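Local coordinates for protein endosialidase (Enterobacteria phage phi92, PDB 4HIZ) that hydrolyses polysialic acid as a trimeric phage endosialidase, probably cleaving alpha-2,8 and alpha-2,9 linkages within the polymer, at residues V109-V117 / M128-Y139; P606-C614 / S625-T635. All coordinates share one frame; numbering follows the deposited sequence. Where two conformers were deposited one is given.

Contact 1. Residues V109-V117 / M128-Y139; sequences VQNLHVAWV and MPEWLTPIHPDY. With FRU (beta-D-fructofuranose), chain G.
The ring of His-113 lies flat on the five-membered ring of Trp-131, within a short antiparallel hairpin of the endosialidase beta-propeller. The ring centroids are 3.6 Å apart and the planes differ by only 6°. CD1 of Ile-135 covers the opposite face of the imidazole, set toward its rim. The ring is therefore sandwiched, and its edge is fixed as well. ND1 of His-113 donates to Thr-133 O over 2.8 Å, almost straight at 174° and in the planes of both ring and carbonyl. His-578 of a second subunit also meets this ring.

A second aromatic group packs on the hairpin side bearing Trp-116 and Glu-130. CD2 of Leu-132 sits over the centre of the Trp-116 six-membered ring, 3.6 Å from its centroid. CG of Trp-116 lies between backbone N and carbonyl carbon (chi1 60°), which brings the indole back alongside Glu-130. Its NE1 donates a hydrogen bond to Glu-130 OE1 at 3.1 Å, coming from above the carboxylate plane. The other carboxylate oxygen is taken by Trp-267.

Backbone bonds pair Trp-116 with Glu-130 in both directions, while Ala-115 and Trp-131 form the non-hydrogen-bonded pair. Past Trp-131, Leu-132 N still donates to Val-114 O; a side-chain bond follows, from Val-114 N to Thr-133 OG1 at 3.0 Å. That hydroxyl also donates to a water, which in turn donates to Leu-112 O and Pro-134 O.

Three residues of the turn from His-136 to Tyr-139, namely His-136, Pro-137 and Asp-138, line a glycan pocket. Asp-138 OD2 accepts a 2.8 Å bond from O1 of the bound fructose, which is also held by Tyr-146 and Glu-176. At the end of the same turn, the hydroxyl OH of Tyr-139 accepts the backbone N-H of Asn-111 at 2.8 Å.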
loop_
_atom_site.group_PDB
_atom_site.type_symbol
_atom_site.label_atom_id
_atom_site.label_comp_id
_atom_site.label_asym_id
_atom_site.label_seq_id
_atom_site.Cartn_x
_atom_site.Cartn_y
_atom_site.Cartn_z
ATOM N N VAL A 109 27.842 2.477 -3.894
ATOM C CA VAL A 109 26.907 3.420 -4.515
ATOM C C VAL A 109 26.172 2.871 -5.742
ATOM O O VAL A 109 25.553 3.636 -6.491
ATOM C CB VAL A 109 27.598 4.786 -4.836
ATOM C CG1 VAL A 109 27.997 5.471 -3.525
ATOM C CG2 VAL A 109 28.871 4.598 -5.764
ATOM N N GLN A 110 26.277 1.554 -5.974
ATOM C CA GLN A 110 25.511 0.938 -7.061
ATOM C C GLN A 110 24.013 1.285 -6.919
ATOM O O GLN A 110 23.424 1.087 -5.831
ATOM C CB GLN A 110 25.614 -0.583 -7.000
ATOM C CG GLN A 110 26.895 -1.134 -7.632
ATOM C CD GLN A 110 28.130 -0.933 -6.763
ATOM O OE1 GLN A 110 28.048 -0.556 -5.588
ATOM N NE2 GLN A 110 29.299 -1.229 -7.342
ATOM N N ASN A 111 23.416 1.776 -8.009
ATOM C CA ASN A 111 21.949 2.037 -8.078
ATOM C C ASN A 111 21.400 2.934 -6.980
ATOM O O ASN A 111 20.192 2.948 -6.715
ATOM C CB ASN A 111 21.204 0.693 -8.063
ATOM C CG ASN A 111 21.350 -0.046 -9.381
ATOM O OD1 ASN A 111 21.190 0.546 -10.443
ATOM N ND2 ASN A 111 21.701 -1.316 -9.326
ATOM N N LEU A 112 22.268 3.713 -6.349
ATOM C CA LEU A 112 21.895 4.400 -5.114
ATOM C C LEU A 112 21.346 5.830 -5.355
ATOM O O LEU A 112 21.867 6.573 -6.194
ATOM C CB LEU A 112 23.125 4.454 -4.186
ATOM C CG LEU A 112 23.004 5.126 -2.822
ATOM C CD1 LEU A 112 23.998 4.446 -1.878
ATOM C CD2 LEU A 112 23.333 6.633 -2.911
ATOM N N HIS A 113 20.303 6.214 -4.604
ATOM C CA HIS A 113 19.864 7.615 -4.519
ATOM C C HIS A 113 20.066 8.171 -3.121
ATOM O O HIS A 113 19.787 7.474 -2.125
ATOM C CB HIS A 113 18.328 7.695 -4.812
ATOM C CG HIS A 113 17.967 7.414 -6.228
ATOM N ND1 HIS A 113 18.005 8.377 -7.217
ATOM C CD2 HIS A 113 17.517 6.281 -6.825
ATOM C CE1 HIS A 113 17.576 7.858 -8.358
ATOM N NE2 HIS A 113 17.274 6.589 -8.150
ATOM N N VAL A 114 20.496 9.441 -3.010
ATOM C CA VAL A 114 20.332 10.157 -1.744
ATOM C C VAL A 114 18.845 10.497 -1.650
ATOM O O VAL A 114 18.261 10.897 -2.637
ATOM C CB VAL A 114 21.199 11.427 -1.736
ATOM C CG1 VAL A 114 21.027 12.175 -0.408
ATOM C CG2 VAL A 114 22.688 11.021 -1.952
ATOM N N ALA A 115 18.235 10.281 -0.495
ATOM C CA ALA A 115 16.765 10.382 -0.413
ATOM C C ALA A 115 16.373 10.917 0.935
ATOM O O ALA A 115 17.202 11.064 1.814
ATOM C CB ALA A 115 16.204 8.938 -0.563
ATOM N N TRP A 116 15.090 11.184 1.151
ATOM C CA TRP A 116 14.650 11.366 2.531
ATOM C C TRP A 116 13.246 10.831 2.700
ATOM O O TRP A 116 12.527 10.612 1.714
ATOM C CB TRP A 116 14.723 12.833 3.006
ATOM C CG TRP A 116 13.893 13.886 2.235
ATOM C CD1 TRP A 116 12.654 13.735 1.631
ATOM C CD2 TRP A 116 14.259 15.258 2.062
ATOM N NE1 TRP A 116 12.237 14.942 1.087
ATOM C CE2 TRP A 116 13.226 15.884 1.311
ATOM C CE3 TRP A 116 15.386 16.007 2.438
ATOM C CZ2 TRP A 116 13.279 17.235 0.963
ATOM C CZ3 TRP A 116 15.438 17.358 2.088
ATOM C CH2 TRP A 116 14.399 17.947 1.352
ATOM N N VAL A 117 12.911 10.567 3.952
ATOM C CA VAL A 117 11.493 10.474 4.348
ATOM C C VAL A 117 11.245 11.548 5.397
ATOM O O VAL A 117 12.198 12.064 6.031
ATOM C CB VAL A 117 11.070 9.061 4.907
ATOM C CG1 VAL A 117 11.149 7.988 3.787
ATOM C CG2 VAL A 117 11.947 8.673 6.130
ATOM N N MET A 128 6.612 8.539 1.953
ATOM C CA MET A 128 7.331 7.667 1.024
ATOM C C MET A 128 8.726 8.278 0.797
ATOM O O MET A 128 8.906 9.495 0.951
ATOM C CB MET A 128 6.592 7.564 -0.309
ATOM C CG MET A 128 6.620 8.855 -1.127
ATOM S SD MET A 128 5.697 8.794 -2.672
ATOM C CE MET A 128 4.023 9.068 -2.048
ATOM N N PRO A 129 9.706 7.445 0.439
ATOM C CA PRO A 129 10.998 8.058 0.116
ATOM C C PRO A 129 10.909 8.996 -1.084
ATOM O O PRO A 129 10.196 8.715 -2.060
ATOM C CB PRO A 129 11.885 6.856 -0.285
ATOM C CG PRO A 129 11.247 5.674 0.348
ATOM C CD PRO A 129 9.733 5.981 0.317
ATOM N N GLU A 130 11.630 10.117 -0.999
ATOM C CA GLU A 130 11.798 11.018 -2.142
ATOM C C GLU A 130 13.265 11.024 -2.492
ATOM O O GLU A 130 14.107 11.252 -1.621
ATOM C CB GLU A 130 11.346 12.451 -1.807
ATOM C CG GLU A 130 11.619 13.418 -2.956
ATOM C CD GLU A 130 11.205 14.847 -2.682
ATOM O OE1 GLU A 130 10.669 15.166 -1.583
ATOM O OE2 GLU A 130 11.428 15.655 -3.605
ATOM N N TRP A 131 13.545 10.784 -3.760
ATOM C CA TRP A 131 14.923 10.849 -4.256
ATOM C C TRP A 131 15.315 12.309 -4.418
ATOM O O TRP A 131 14.608 13.100 -5.069
ATOM C CB TRP A 131 15.046 10.124 -5.589
ATOM C CG TRP A 131 14.823 8.619 -5.473
ATOM C CD1 TRP A 131 14.979 7.832 -4.354
ATOM C CD2 TRP A 131 14.380 7.750 -6.520
ATOM N NE1 TRP A 131 14.655 6.501 -4.658
ATOM C CE2 TRP A 131 14.310 6.432 -5.987
ATOM C CE3 TRP A 131 14.058 7.956 -7.873
ATOM C CZ2 TRP A 131 13.886 5.341 -6.747
ATOM C CZ3 TRP A 131 13.652 6.846 -8.647
ATOM C CH2 TRP A 131 13.560 5.568 -8.071
ATOM N N LEU A 132 16.461 12.657 -3.835
ATOM C CA LEU A 132 16.971 14.030 -3.885
ATOM C C LEU A 132 18.043 14.144 -4.953
ATOM O O LEU A 132 18.159 15.185 -5.594
ATOM C CB LEU A 132 17.593 14.400 -2.541
ATOM C CG LEU A 132 16.551 14.365 -1.408
ATOM C CD1 LEU A 132 17.301 14.430 -0.060
ATOM C CD2 LEU A 132 15.490 15.496 -1.541
ATOM N N THR A 133 18.861 13.106 -5.124
ATOM C CA THR A 133 19.792 13.079 -6.251
ATOM C C THR A 133 19.265 12.096 -7.284
ATOM O O THR A 133 18.691 11.066 -6.916
ATOM C CB THR A 133 21.229 12.636 -5.813
ATOM O OG1 THR A 133 21.194 11.343 -5.166
ATOM C CG2 THR A 133 21.786 13.605 -4.790
ATOM N N PRO A 134 19.459 12.388 -8.572
ATOM C CA PRO A 134 19.159 11.367 -9.584
ATOM C C PRO A 134 20.326 10.389 -9.618
ATOM O O PRO A 134 21.335 10.633 -8.937
ATOM C CB PRO A 134 19.191 12.159 -10.883
ATOM C CG PRO A 134 20.287 13.182 -10.621
ATOM C CD PRO A 134 20.142 13.563 -9.147
ATOM N N ILE A 135 20.199 9.294 -10.360
ATOM C CA ILE A 135 21.390 8.496 -10.639
ATOM C C ILE A 135 22.374 9.429 -11.360
ATOM O O ILE A 135 21.949 10.258 -12.175
ATOM C CB ILE A 135 21.052 7.273 -11.515
ATOM C CG1 ILE A 135 20.059 6.357 -10.777
ATOM C CG2 ILE A 135 22.336 6.515 -11.894
ATOM C CD1 ILE A 135 20.616 5.830 -9.443
ATOM N N HIS A 136 23.683 9.321 -11.050
ATOM C CA HIS A 136 24.662 10.235 -11.611
ATOM C C HIS A 136 24.598 10.190 -13.139
ATOM O O HIS A 136 24.516 9.109 -13.731
ATOM C CB HIS A 136 26.050 9.780 -11.144
ATOM C CG HIS A 136 27.114 10.807 -11.335
ATOM N ND1 HIS A 136 27.598 11.151 -12.584
ATOM C CD2 HIS A 136 27.782 11.566 -10.436
ATOM C CE1 HIS A 136 28.511 12.097 -12.443
ATOM N NE2 HIS A 136 28.652 12.354 -11.153
ATOM N N PRO A 137 24.649 11.356 -13.792
ATOM C CA PRO A 137 24.493 11.366 -15.251
ATOM C C PRO A 137 25.619 10.630 -15.951
ATOM O O PRO A 137 25.419 10.149 -17.057
ATOM C CB PRO A 137 24.518 12.859 -15.603
ATOM C CG PRO A 137 25.147 13.527 -14.446
ATOM C CD PRO A 137 24.746 12.710 -13.234
ATOM N N ASP A 138 26.775 10.518 -15.306
ATOM C CA ASP A 138 27.881 9.761 -15.871
ATOM C C ASP A 138 28.075 8.376 -15.226
ATOM O O ASP A 138 29.197 7.823 -15.217
ATOM C CB ASP A 138 29.148 10.589 -15.722
ATOM C CG ASP A 138 28.999 11.982 -16.324
ATOM O OD1 ASP A 138 28.412 12.090 -17.422
ATOM O OD2 ASP A 138 29.427 12.975 -15.695
ATOM N N TYR A 139 26.998 7.807 -14.681
ATOM C CA TYR A 139 27.069 6.512 -14.005
ATOM C C TYR A 139 27.689 5.433 -14.885
ATOM O O TYR A 139 28.580 4.688 -14.444
ATOM C CB TYR A 139 25.630 6.107 -13.665
ATOM C CG TYR A 139 25.459 4.848 -12.812
ATOM C CD1 TYR A 139 25.475 4.939 -11.429
ATOM C CD2 TYR A 139 25.261 3.591 -13.399
ATOM C CE1 TYR A 139 25.315 3.827 -10.626
ATOM C CE2 TYR A 139 25.072 2.431 -12.597
ATOM C CZ TYR A 139 25.099 2.557 -11.213
ATOM O OH TYR A 139 24.914 1.476 -10.386
HETATM C C1 FRU G . 29.191 16.439 -14.183
HETATM C C2 FRU G . 28.415 17.065 -13.113
HETATM C C3 FRU G . 28.509 16.706 -11.725
HETATM C C4 FRU G . 27.401 17.454 -11.092
HETATM C C5 FRU G . 26.393 17.492 -12.203
HETATM C C6 FRU G . 25.295 18.537 -12.069
HETATM O O1 FRU G . 28.419 15.275 -14.403
HETATM O O2 FRU G . 29.261 18.286 -12.976
HETATM O O3 FRU G . 29.806 16.803 -11.085
HETATM O O4 FRU G . 26.915 16.733 -9.915
HETATM O O5 FRU G . 27.146 17.700 -13.421
HETATM O O6 FRU G . 25.832 19.805 -12.274
HETATM O O HOH W 1 22.125 9.344 -6.703
#

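Contact 2. Residues P606-C614 / S625-T635; sequences PSEQRLILC and SLLQLYGSNHT
Arg-610 and Gln-628 run side by side across the strands, with guanidinium and amide planes 17° apart. With chi1 at 67°, Arg-610 tucks CG over its own backbone, flanked by N and C, and the chain runs straight to NE. NE donates to Gln-628 OE1 at 3.0 Å. The acceptor lies near the guanidinium plane, but the hydrogen bond is bent, with 130° at the hydrogen. A water bridges Arg-610 NH2 and Gln-628 NE2. NH1 is held by Glu-608, through its backbone O and a 2.9 Å salt bridge to OE1.

The strands form an antiparallel hairpin in the stalk-like C-terminal part. Strand 610-614 also pairs in parallel with a strand of a second subunit, so the sheet runs on into that subunit. Leu-613, modelled in two conformers, lies beside Leu-627 and packs on Leu-613 of both other subunits.

Gln-609 is extended as far as its amide, with CG anti to the backbone N. It reaches into the turn from Gly-631 to His-634. There its OE1 accepts from Asn-633 N at 3.1 Å and from Asn-633 ND2 at 3.0 Å. Ser-607 O lies over one face of the His-634 ring, and Tyr-630 covers the opposite face.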
loop_
_atom_site.group_PDB
_atom_site.type_symbol
_atom_site.label_atom_id
_atom_site.label_comp_id
_atom_site.label_asym_id
_atom_site.label_seq_id
_atom_site.Cartn_x
_atom_site.Cartn_y
_atom_site.Cartn_z
ATOM N N PRO A 606 -0.273 -21.877 -32.427
ATOM C CA PRO A 606 0.754 -21.074 -33.107
ATOM C C PRO A 606 0.374 -20.771 -34.553
ATOM O O PRO A 606 0.801 -19.744 -35.076
ATOM C CB PRO A 606 2.002 -21.977 -33.082
ATOM C CG PRO A 606 1.780 -22.942 -31.965
ATOM C CD PRO A 606 0.275 -23.057 -31.749
ATOM N N SER A 607 -0.411 -21.636 -35.187
ATOM C CA SER A 607 -0.772 -21.432 -36.584
ATOM C C SER A 607 -1.678 -20.213 -36.798
ATOM O O SER A 607 -1.960 -19.861 -37.936
ATOM C CB SER A 607 -1.452 -22.689 -37.145
ATOM O OG SER A 607 -2.683 -22.899 -36.468
ATOM N N GLU A 608 -2.124 -19.579 -35.707
ATOM C CA GLU A 608 -2.943 -18.366 -35.804
ATOM C C GLU A 608 -2.110 -17.091 -35.757
ATOM O O GLU A 608 -2.655 -15.994 -35.980
ATOM C CB GLU A 608 -3.931 -18.278 -34.636
ATOM C CG GLU A 608 -4.967 -19.414 -34.646
ATOM C CD GLU A 608 -6.091 -19.180 -35.648
ATOM O OE1 GLU A 608 -6.493 -18.031 -35.875
ATOM O OE2 GLU A 608 -6.607 -20.164 -36.198
ATOM N N GLN A 609 -0.819 -17.220 -35.463
ATOM C CA GLN A 609 0.010 -16.058 -35.075
ATOM C C GLN A 609 -0.109 -14.858 -36.018
ATOM O O GLN A 609 0.313 -14.922 -37.190
ATOM C CB GLN A 609 1.490 -16.439 -34.988
ATOM C CG GLN A 609 2.348 -15.279 -34.448
ATOM C CD GLN A 609 3.836 -15.604 -34.530
ATOM O OE1 GLN A 609 4.269 -16.337 -35.423
ATOM N NE2 GLN A 609 4.620 -15.069 -33.598
ATOM N N ARG A 610 -0.641 -13.754 -35.485
ATOM C CA ARG A 610 -0.732 -12.529 -36.272
ATOM C C ARG A 610 -1.099 -11.356 -35.381
ATOM O O ARG A 610 -1.652 -11.519 -34.275
ATOM C CB ARG A 610 -1.796 -12.687 -37.370
ATOM C CG ARG A 610 -3.251 -12.823 -36.832
ATOM C CD ARG A 610 -4.122 -13.359 -37.958
ATOM N NE ARG A 610 -5.561 -13.413 -37.666
ATOM C CZ ARG A 610 -6.156 -14.397 -37.003
ATOM N NH1 ARG A 610 -5.448 -15.417 -36.477
ATOM N NH2 ARG A 610 -7.482 -14.366 -36.875
ATOM N N LEU A 611 -0.778 -10.176 -35.887
ATOM C CA LEU A 611 -1.143 -8.928 -35.229
ATOM C C LEU A 611 -2.228 -8.268 -36.083
ATOM O O LEU A 611 -2.070 -8.160 -37.303
ATOM C CB LEU A 611 0.101 -8.010 -35.134
ATOM C CG LEU A 611 -0.150 -6.650 -34.441
ATOM C CD1 LEU A 611 -0.564 -6.792 -32.964
ATOM C CD2 LEU A 611 1.080 -5.704 -34.565
ATOM N N ILE A 612 -3.331 -7.841 -35.459
ATOM C CA ILE A 612 -4.442 -7.232 -36.221
ATOM C C ILE A 612 -4.620 -5.785 -35.745
ATOM O O ILE A 612 -4.938 -5.534 -34.581
ATOM C CB ILE A 612 -5.790 -7.974 -36.041
ATOM C CG1 ILE A 612 -5.597 -9.474 -36.332
ATOM C CG2 ILE A 612 -6.849 -7.345 -36.980
ATOM C CD1 ILE A 612 -6.878 -10.294 -36.026
ATOM N N LEU A 613 -4.417 -4.837 -36.643
ATOM C CA LEU A 613 -4.599 -3.425 -36.323
ATOM C C LEU A 613 -5.948 -3.038 -36.878
ATOM O O LEU A 613 -6.217 -3.285 -38.049
ATOM C CB LEU A 613 -3.515 -2.600 -37.005
ATOM C CG LEU A 613 -2.084 -2.999 -36.644
ATOM C CD1 LEU A 613 -1.158 -2.435 -37.684
ATOM C CD2 LEU A 613 -1.735 -2.459 -35.266
ATOM N N CYS A 614 -6.805 -2.443 -36.043
ATOM C CA CYS A 614 -8.218 -2.239 -36.419
ATOM C C CYS A 614 -8.655 -0.799 -36.290
ATOM O O CYS A 614 -8.418 -0.181 -35.250
ATOM C CB CYS A 614 -9.137 -3.043 -35.479
ATOM S SG CYS A 614 -8.644 -4.729 -35.148
ATOM N N SER A 625 -11.783 -0.937 -41.110
ATOM C CA SER A 625 -10.624 -1.426 -41.861
ATOM C C SER A 625 -9.644 -2.118 -40.915
ATOM O O SER A 625 -9.588 -1.796 -39.723
ATOM C CB SER A 625 -9.941 -0.261 -42.596
ATOM O OG SER A 625 -9.524 0.734 -41.685
ATOM N N LEU A 626 -8.878 -3.062 -41.461
ATOM C CA LEU A 626 -7.929 -3.878 -40.680
ATOM C C LEU A 626 -6.625 -3.991 -41.455
ATOM O O LEU A 626 -6.652 -4.119 -42.685
ATOM C CB LEU A 626 -8.409 -5.346 -40.546
ATOM C CG LEU A 626 -9.823 -5.580 -40.026
ATOM C CD1 LEU A 626 -10.182 -7.070 -40.171
ATOM C CD2 LEU A 626 -9.943 -5.148 -38.566
ATOM N N LEU A 627 -5.497 -3.996 -40.739
ATOM C CA LEU A 627 -4.253 -4.492 -41.337
ATOM C C LEU A 627 -3.837 -5.722 -40.532
ATOM O O LEU A 627 -3.695 -5.656 -39.305
ATOM C CB LEU A 627 -3.159 -3.414 -41.268
ATOM C CG LEU A 627 -1.756 -3.942 -41.679
ATOM C CD1 LEU A 627 -1.760 -4.392 -43.141
ATOM C CD2 LEU A 627 -0.670 -2.833 -41.429
ATOM N N GLN A 628 -3.683 -6.857 -41.210
ATOM C CA GLN A 628 -3.256 -8.074 -40.519
ATOM C C GLN A 628 -1.831 -8.407 -40.961
ATOM O O GLN A 628 -1.529 -8.505 -42.170
ATOM C CB GLN A 628 -4.201 -9.266 -40.819
ATOM C CG GLN A 628 -5.652 -8.975 -40.328
ATOM C CD GLN A 628 -6.420 -10.239 -40.015
ATOM O OE1 GLN A 628 -5.842 -11.258 -39.670
ATOM N NE2 GLN A 628 -7.743 -10.157 -40.095
ATOM N N LEU A 629 -0.958 -8.576 -39.981
ATOM C CA LEU A 629 0.431 -8.941 -40.257
ATOM C C LEU A 629 0.600 -10.353 -39.707
ATOM O O LEU A 629 0.477 -10.553 -38.490
ATOM C CB LEU A 629 1.366 -7.973 -39.507
ATOM C CG LEU A 629 1.248 -6.518 -39.975
ATOM C CD1 LEU A 629 2.063 -5.524 -39.064
ATOM C CD2 LEU A 629 1.613 -6.390 -41.452
ATOM N N TYR A 630 0.831 -11.341 -40.581
ATOM C CA TYR A 630 0.963 -12.724 -40.112
ATOM C C TYR A 630 2.389 -13.031 -39.651
ATOM O O TYR A 630 3.347 -12.528 -40.227
ATOM C CB TYR A 630 0.602 -13.715 -41.236
ATOM C CG TYR A 630 -0.849 -13.771 -41.682
ATOM C CD1 TYR A 630 -1.817 -12.914 -41.187
ATOM C CD2 TYR A 630 -1.235 -14.712 -42.620
ATOM C CE1 TYR A 630 -3.178 -13.013 -41.618
ATOM C CE2 TYR A 630 -2.536 -14.816 -43.070
ATOM C CZ TYR A 630 -3.517 -13.971 -42.567
ATOM O OH TYR A 630 -4.825 -14.097 -43.033
ATOM N N GLY A 631 2.516 -13.833 -38.601
ATOM C CA GLY A 631 3.814 -14.261 -38.098
ATOM C C GLY A 631 4.361 -15.445 -38.884
ATOM O O GLY A 631 3.676 -16.062 -39.720
ATOM N N SER A 632 5.595 -15.797 -38.551
ATOM C CA SER A 632 6.276 -16.937 -39.165
ATOM C C SER A 632 5.657 -18.284 -38.795
ATOM O O SER A 632 5.887 -19.292 -39.495
ATOM C CB SER A 632 7.755 -16.892 -38.767
ATOM O OG SER A 632 7.900 -17.049 -37.358
ATOM N N ASN A 633 4.889 -18.314 -37.708
ATOM C CA ASN A 633 4.243 -19.579 -37.304
ATOM C C ASN A 633 2.857 -19.755 -37.899
ATOM O O ASN A 633 2.271 -20.827 -37.782
ATOM C CB ASN A 633 4.136 -19.684 -35.783
ATOM C CG ASN A 633 5.472 -19.786 -35.124
ATOM O OD1 ASN A 633 6.015 -20.866 -35.020
ATOM N ND2 ASN A 633 6.028 -18.663 -34.694
ATOM N N HIS A 634 2.340 -18.723 -38.568
ATOM C CA HIS A 634 1.007 -18.810 -39.128
ATOM C C HIS A 634 0.918 -19.924 -40.197
ATOM O O HIS A 634 1.908 -20.232 -40.858
ATOM C CB HIS A 634 0.647 -17.468 -39.781
ATOM C CG HIS A 634 -0.811 -17.325 -40.073
ATOM N ND1 HIS A 634 -1.409 -17.881 -41.185
ATOM C CD2 HIS A 634 -1.794 -16.686 -39.393
ATOM C CE1 HIS A 634 -2.704 -17.604 -41.166
ATOM N NE2 HIS A 634 -2.959 -16.867 -40.095
ATOM N N THR A 635 -0.257 -20.522 -40.363
ATOM C CA THR A 635 -0.487 -21.441 -41.481
ATOM C C THR A 635 0.061 -20.936 -42.825
ATOM O O THR A 635 0.621 -21.721 -43.618
ATOM C CB THR A 635 -1.996 -21.674 -41.648
ATOM O OG1 THR A 635 -2.497 -22.228 -40.437
ATOM C CG2 THR A 635 -2.293 -22.624 -42.812
HETATM O O HOH W 2 -4.478 -20.080 -39.140
HETATM O O HOH W 3 -8.958 -12.492 -38.579
#

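Both contacts are antiparallel hairpins whose strands are close in sequence, but they lie in different parts of the chain. The centre of contact 1, in the propeller, lies about 6 Å from the centre of the chain. That of contact 2, in the C-terminal part, lies about 48 Å from it. Their own centres are about 44 Å apart, and their nearest atoms about 31 Å, so they do not touch. Only contact 1 contributes residues to a glycan pocket, through His-136, Pro-137 and Asp-138. Both meet the second subunit. Contact 1 does so through side chains and backbone, while 606-614 / 625-635 extends its sheet into that subunit and also touches the third.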